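Local coordinates for protein glucose-6-phosphate 1-dehydrogenase (Mycobacterium avium, PDB 4LGV) that probably catalyses the oxidation of glucose 6-phosphate to 6-phosphogluconolactone with a nicotinamide cofactor, the first step of the oxidative pentose phosphate pathway, at residues 214-219 with 372-377; 261-266 with 350-355. All blocks are in the same frame, centred on the assembly; numbering follows the deposited sequence.

Interaction 1: 214-219 with 372-377; sequences AKLWDR and NQIVLR
Trp217, whose benzo edge meets Leu376 across this contact, has its indole NE1 hydrogen-bonded to the backbone carbonyl oxygen of Val263, which fixes the pyrrole side of the ring. The backbone is held as well: Trp217 N lies 3.2 Å from Ala214 O, closing a type I turn, and Trp217 is itself the centre of an inverse gamma turn. The six-membered ring is left directed at strand 373-379. Leu376 CD1 arrives from the opposite direction, close to the ring plane, and sits 4.1 Å from both Trp217 CZ2 and Trp217 CH2, an apolar contact at the edge rather than over a face. With chi1 at -54°, CG of Leu376 is anti to the carbonyl carbon, and its branch extends from the strand toward the indole.

The strand belongs to the large mixed sheet of the C-terminal domain, and residues two apart along it, Ile374 and Leu376, direct their side chains to the same face. The extended chi2 of Ile374 (172°) carries its CD1 away from the strand, to where both Leu216 and Trp217 meet it. It stands 4.3 Å from Trp217 CZ3, approaching the ring obliquely, and 4.3 Å from Leu216 CD1, a methyl-to-methyl contact. Leu206 of helix 200-209 packs on both Trp217 and Leu376, while Leu216 also touches Lys215 of the second subunit.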
loop_
_atom_site.group_PDB
_atom_site.type_symbol
_atom_site.label_atom_id
_atom_site.label_comp_id
_atom_site.label_asym_id
_atom_site.label_seq_id
_atom_site.Cartn_x
_atom_site.Cartn_y
_atom_site.Cartn_z
ATOM N N ALA A 214 -11.036 -5.123 -3.620
ATOM C CA ALA A 214 -9.833 -5.119 -4.440
ATOM C C ALA A 214 -8.637 -4.681 -3.632
ATOM O O ALA A 214 -7.544 -5.195 -3.819
ATOM C CB ALA A 214 -10.001 -4.205 -5.656
ATOM N N LYS A 215 -8.800 -3.704 -2.739
ATOM C CA LYS A 215 -7.712 -3.292 -1.871
ATOM C C LYS A 215 -7.158 -4.392 -0.992
ATOM O O LYS A 215 -5.995 -4.323 -0.626
ATOM C CB LYS A 215 -8.170 -2.172 -0.946
ATOM C CG LYS A 215 -8.199 -0.820 -1.620
ATOM C CD LYS A 215 -6.762 -0.484 -2.063
ATOM C CE LYS A 215 -6.459 0.993 -2.198
ATOM N NZ LYS A 215 -7.443 1.476 -3.176
ATOM N N LEU A 216 -7.962 -5.390 -0.647
ATOM C CA LEU A 216 -7.549 -6.468 0.234
ATOM C C LEU A 216 -7.021 -7.684 -0.523
ATOM O O LEU A 216 -6.511 -8.614 0.083
ATOM C CB LEU A 216 -8.734 -6.907 1.103
ATOM C CG LEU A 216 -9.491 -5.837 1.884
ATOM C CD1 LEU A 216 -10.712 -6.362 2.600
ATOM C CD2 LEU A 216 -8.551 -5.177 2.884
ATOM N N TRP A 217 -7.079 -7.673 -1.848
ATOM C CA TRP A 217 -6.964 -8.927 -2.596
ATOM C C TRP A 217 -5.548 -9.256 -3.070
ATOM O O TRP A 217 -5.290 -9.489 -4.250
ATOM C CB TRP A 217 -7.928 -8.851 -3.795
ATOM C CG TRP A 217 -8.597 -10.114 -4.101
ATOM C CD1 TRP A 217 -8.123 -11.110 -4.902
ATOM C CD2 TRP A 217 -9.893 -10.508 -3.685
ATOM N NE1 TRP A 217 -9.048 -12.139 -4.951
ATOM C CE2 TRP A 217 -10.140 -11.788 -4.219
ATOM C CE3 TRP A 217 -10.881 -9.917 -2.906
ATOM C CZ2 TRP A 217 -11.354 -12.445 -4.040
ATOM C CZ3 TRP A 217 -12.074 -10.587 -2.696
ATOM C CH2 TRP A 217 -12.306 -11.826 -3.263
ATOM N N ASP A 218 -4.624 -9.250 -2.132
ATOM C CA ASP A 218 -3.215 -9.586 -2.369
ATOM C C ASP A 218 -2.503 -10.016 -1.054
ATOM O O ASP A 218 -3.110 -10.011 0.022
ATOM C CB ASP A 218 -2.501 -8.465 -3.057
ATOM C CG ASP A 218 -2.440 -7.207 -2.222
ATOM O OD1 ASP A 218 -2.354 -7.295 -0.983
ATOM O OD2 ASP A 218 -2.452 -6.111 -2.799
ATOM N N ARG A 219 -1.253 -10.465 -1.169
ATOM C CA ARG A 219 -0.500 -11.015 -0.045
ATOM C C ARG A 219 -0.244 -10.036 1.082
ATOM O O ARG A 219 0.203 -10.443 2.156
ATOM C CB ARG A 219 0.863 -11.505 -0.544
ATOM C CG ARG A 219 1.740 -10.390 -1.080
ATOM C CD ARG A 219 2.851 -10.920 -1.958
ATOM N NE ARG A 219 3.811 -11.703 -1.180
ATOM C CZ ARG A 219 4.810 -11.186 -0.455
ATOM N NH1 ARG A 219 4.977 -9.888 -0.318
ATOM N NH2 ARG A 219 5.636 -12.005 0.144
ATOM N N ASN A 372 -9.796 -11.595 10.494
ATOM C CA ASN A 372 -10.846 -11.375 9.522
ATOM C C ASN A 372 -10.745 -12.415 8.390
ATOM O O ASN A 372 -9.635 -12.919 8.069
ATOM C CB ASN A 372 -10.740 -9.965 8.928
ATOM C CG ASN A 372 -11.028 -8.838 9.937
ATOM O OD1 ASN A 372 -10.806 -7.688 9.620
ATOM N ND2 ASN A 372 -11.575 -9.148 11.090
ATOM N N GLN A 373 -11.884 -12.723 7.794
ATOM C CA GLN A 373 -11.939 -13.650 6.653
ATOM C C GLN A 373 -12.909 -13.181 5.588
ATOM O O GLN A 373 -13.952 -12.616 5.867
ATOM C CB GLN A 373 -12.389 -15.026 7.155
ATOM C CG GLN A 373 -11.304 -15.699 7.957
ATOM C CD GLN A 373 -11.783 -16.914 8.729
ATOM O OE1 GLN A 373 -12.343 -17.845 8.178
ATOM N NE2 GLN A 373 -11.472 -16.929 10.003
ATOM N N ILE A 374 -12.538 -13.434 4.348
ATOM C CA ILE A 374 -13.422 -13.259 3.207
ATOM C C ILE A 374 -13.807 -14.645 2.745
ATOM O O ILE A 374 -12.945 -15.397 2.372
ATOM C CB ILE A 374 -12.720 -12.548 2.068
ATOM C CG1 ILE A 374 -12.338 -11.132 2.509
ATOM C CG2 ILE A 374 -13.630 -12.475 0.855
ATOM C CD1 ILE A 374 -11.455 -10.405 1.517
ATOM N N VAL A 375 -15.090 -14.965 2.775
ATOM C CA VAL A 375 -15.564 -16.279 2.366
ATOM C C VAL A 375 -16.437 -16.185 1.124
ATOM O O VAL A 375 -17.417 -15.474 1.106
ATOM C CB VAL A 375 -16.357 -16.934 3.478
ATOM C CG1 VAL A 375 -16.639 -18.376 3.131
ATOM C CG2 VAL A 375 -15.594 -16.892 4.797
ATOM N N LEU A 376 -16.072 -16.924 0.095
ATOM C CA LEU A 376 -16.846 -17.015 -1.123
ATOM C C LEU A 376 -17.473 -18.406 -1.236
ATOM O O LEU A 376 -16.745 -19.370 -1.410
ATOM C CB LEU A 376 -15.926 -16.776 -2.334
ATOM C CG LEU A 376 -15.100 -15.486 -2.319
ATOM C CD1 LEU A 376 -14.147 -15.444 -3.472
ATOM C CD2 LEU A 376 -15.981 -14.265 -2.381
ATOM N N ARG A 377 -18.793 -18.516 -1.113
ATOM C CA ARG A 377 -19.474 -19.743 -1.424
ATOM C C ARG A 377 -19.731 -19.774 -2.941
ATOM O O ARG A 377 -20.407 -18.911 -3.475
ATOM C CB ARG A 377 -20.806 -19.876 -0.649
ATOM C CG ARG A 377 -21.428 -21.256 -0.849
ATOM C CD ARG A 377 -22.611 -21.582 0.071
ATOM N NE ARG A 377 -23.638 -20.578 -0.036
ATOM C CZ ARG A 377 -24.019 -19.777 0.945
ATOM N NH1 ARG A 377 -23.509 -19.919 2.169
ATOM N NH2 ARG A 377 -24.930 -18.846 0.710
#

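Interaction 2: 261-266 with 350-355; sequences ALVAME and VRMFLH
The last turn of helix 246-264 faces strand 347-354, with the backbones closest at Val263 and Val350, whose CA atoms are 8.4 Å apart. That spacing is bridged wholly by side chains. The helix stops here: Met265 N still bonds to Ala261 O at 2.8 Å, but Met265 is the first residue to leave helical geometry, its psi having swung to 155°. On the strand, the extended backbone sends Val350 and Met352 toward the helix, while Arg351 between them takes the other face and forms a salt bridge with Glu349.

Val263 is the sole residue of 261-266 to touch the strand, and it uses both of its methyls. Its CG2 meets Val350 CG1 tip to tip at 4.1 Å, and its CG1 meets Met352 CE in the same manner, also at 4.1 Å. The forked side chain thus spans two strand residues of one face. Val263 holds CG1 anti to the backbone N (chi1 167°), a rotation that turns CG2 to Val350 and lets CG1 reach Met352 CE while still lying near Val350 CG1. Met352 is extended through chi2 and then bends at chi3, 93°, which carries CE closest to the valine.

Alongside, Ile225 of the neighbouring strand 222-230 packs against both Val350 and Met352, and Trp330 lies against Met352. Carbonyl oxygens at and just past the C-terminal end of the helix accept side-chain bonds, Leu262 O and Met265 O from Arg207 of helix 200-209 and Ala264 O from Trp330, while helix 273-284 packs on Ala261, Leu262 and Met265.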
loop_
_atom_site.group_PDB
_atom_site.type_symbol
_atom_site.label_atom_id
_atom_site.label_comp_id
_atom_site.label_asym_id
_atom_site.label_seq_id
_atom_site.Cartn_x
_atom_site.Cartn_y
_atom_site.Cartn_z
ATOM N N ALA A 261 -7.975 -19.951 -10.097
ATOM C CA ALA A 261 -7.488 -18.970 -11.058
ATOM C C ALA A 261 -8.378 -17.757 -11.153
ATOM O O ALA A 261 -7.901 -16.625 -11.250
ATOM C CB ALA A 261 -7.308 -19.592 -12.427
ATOM N N LEU A 262 -9.687 -17.980 -11.095
ATOM C CA LEU A 262 -10.623 -16.864 -11.123
ATOM C C LEU A 262 -10.410 -15.971 -9.906
ATOM O O LEU A 262 -10.540 -14.764 -9.992
ATOM C CB LEU A 262 -12.052 -17.363 -11.119
ATOM C CG LEU A 262 -12.542 -17.926 -12.421
ATOM C CD1 LEU A 262 -13.962 -18.472 -12.288
ATOM C CD2 LEU A 262 -12.536 -16.899 -13.534
ATOM N N VAL A 263 -10.138 -16.594 -8.761
ATOM C CA VAL A 263 -9.973 -15.886 -7.508
ATOM C C VAL A 263 -8.654 -15.133 -7.515
ATOM O O VAL A 263 -8.566 -14.063 -6.948
ATOM C CB VAL A 263 -10.002 -16.883 -6.312
ATOM C CG1 VAL A 263 -9.525 -16.227 -5.039
ATOM C CG2 VAL A 263 -11.424 -17.371 -6.094
ATOM N N ALA A 264 -7.647 -15.705 -8.161
ATOM C CA ALA A 264 -6.264 -15.212 -8.053
ATOM C C ALA A 264 -5.738 -14.382 -9.220
ATOM O O ALA A 264 -4.750 -13.654 -9.075
ATOM C CB ALA A 264 -5.368 -16.361 -7.842
ATOM N N MET A 265 -6.389 -14.456 -10.371
ATOM C CA MET A 265 -5.865 -13.806 -11.586
ATOM C C MET A 265 -5.852 -12.299 -11.504
ATOM O O MET A 265 -6.662 -11.681 -10.780
ATOM C CB MET A 265 -6.680 -14.193 -12.808
ATOM C CG MET A 265 -8.124 -13.760 -12.759
ATOM S SD MET A 265 -9.124 -14.364 -14.118
ATOM C CE MET A 265 -10.629 -13.468 -13.747
ATOM N N GLU A 266 -4.940 -11.731 -12.299
ATOM C CA GLU A 266 -4.950 -10.322 -12.615
ATOM C C GLU A 266 -6.192 -10.020 -13.476
ATOM O O GLU A 266 -6.699 -10.889 -14.182
ATOM C CB GLU A 266 -3.679 -9.915 -13.373
ATOM C CG GLU A 266 -2.413 -10.219 -12.614
ATOM C CD GLU A 266 -2.316 -9.509 -11.277
ATOM O OE1 GLU A 266 -2.653 -8.297 -11.212
ATOM O OE2 GLU A 266 -1.859 -10.127 -10.287
ATOM N N VAL A 350 -14.363 -20.878 -1.041
ATOM C CA VAL A 350 -13.019 -20.337 -1.081
ATOM C C VAL A 350 -12.940 -19.404 0.130
ATOM O O VAL A 350 -13.670 -18.426 0.212
ATOM C CB VAL A 350 -12.746 -19.554 -2.357
ATOM C CG1 VAL A 350 -11.306 -18.991 -2.366
ATOM C CG2 VAL A 350 -12.930 -20.429 -3.576
ATOM N N ARG A 351 -12.067 -19.730 1.078
ATOM C CA ARG A 351 -12.010 -18.980 2.329
ATOM C C ARG A 351 -10.660 -18.313 2.398
ATOM O O ARG A 351 -9.642 -18.965 2.402
ATOM C CB ARG A 351 -12.193 -19.914 3.539
ATOM C CG ARG A 351 -12.141 -19.218 4.897
ATOM C CD ARG A 351 -12.532 -20.173 5.987
ATOM N NE ARG A 351 -13.936 -20.528 5.884
ATOM C CZ ARG A 351 -14.913 -19.978 6.569
ATOM N NH1 ARG A 351 -14.649 -19.033 7.436
ATOM N NH2 ARG A 351 -16.163 -20.380 6.360
ATOM N N MET A 352 -10.655 -16.989 2.449
ATOM C CA MET A 352 -9.406 -16.245 2.464
ATOM C C MET A 352 -9.197 -15.620 3.843
ATOM O O MET A 352 -10.045 -14.853 4.301
ATOM C CB MET A 352 -9.454 -15.198 1.385
ATOM C CG MET A 352 -9.717 -15.786 0.015
ATOM S SD MET A 352 -10.002 -14.455 -1.142
ATOM C CE MET A 352 -8.313 -14.373 -1.643
ATOM N N PHE A 353 -8.100 -15.996 4.513
ATOM C CA PHE A 353 -7.768 -15.499 5.830
ATOM C C PHE A 353 -6.934 -14.262 5.707
ATOM O O PHE A 353 -5.906 -14.276 4.971
ATOM C CB PHE A 353 -6.929 -16.527 6.596
ATOM C CG PHE A 353 -7.673 -17.783 6.949
ATOM C CD1 PHE A 353 -7.729 -18.829 6.066
ATOM C CD2 PHE A 353 -8.338 -17.895 8.138
ATOM C CE1 PHE A 353 -8.380 -20.016 6.389
ATOM C CE2 PHE A 353 -9.019 -19.057 8.476
ATOM C CZ PHE A 353 -9.041 -20.129 7.597
ATOM N N LEU A 354 -7.309 -13.187 6.396
ATOM C CA LEU A 354 -6.433 -11.991 6.420
ATOM C C LEU A 354 -5.393 -12.103 7.491
ATOM O O LEU A 354 -5.609 -12.817 8.433
ATOM C CB LEU A 354 -7.206 -10.733 6.667
ATOM C CG LEU A 354 -7.899 -10.164 5.425
ATOM C CD1 LEU A 354 -9.148 -10.948 5.065
ATOM C CD2 LEU A 354 -8.273 -8.726 5.670
ATOM N N HIS A 355 -4.253 -11.418 7.354
ATOM C CA HIS A 355 -3.362 -11.247 8.494
ATOM C C HIS A 355 -4.104 -10.493 9.579
ATOM O O HIS A 355 -5.013 -9.642 9.303
ATOM C CB HIS A 355 -2.104 -10.390 8.149
ATOM C CG HIS A 355 -1.285 -10.941 7.039
ATOM N ND1 HIS A 355 -0.427 -12.003 7.222
ATOM C CD2 HIS A 355 -1.197 -10.605 5.730
ATOM C CE1 HIS A 355 0.160 -12.305 6.080
ATOM N NE2 HIS A 355 -0.298 -11.478 5.156
#

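Overall arrangement
The centres of interactions 1 and 2 are about 6 Å apart, and interaction 2 lies, along the chain, within the loop that interaction 1 closes. Their strands, 347-354 and 373-379, are antiparallel neighbours in one sheet: Ile374 O is 2.8 Å from Met352 N, a probable backbone hydrogen bond. Gln373 OE1 and Arg351 NH1, 2.7 Å apart, probably add a side-chain bond. The indole-to-carbonyl bond ties 214-219 to the helix end of 261-266, and Trp217 also packs on Met352, making the two apolar clusters continuous. Both contacts reach the second subunit: Asn372 bonds to Asn210 and Ala212 of the second subunit, and Leu354 packs on that same Ala212 of the second subunit.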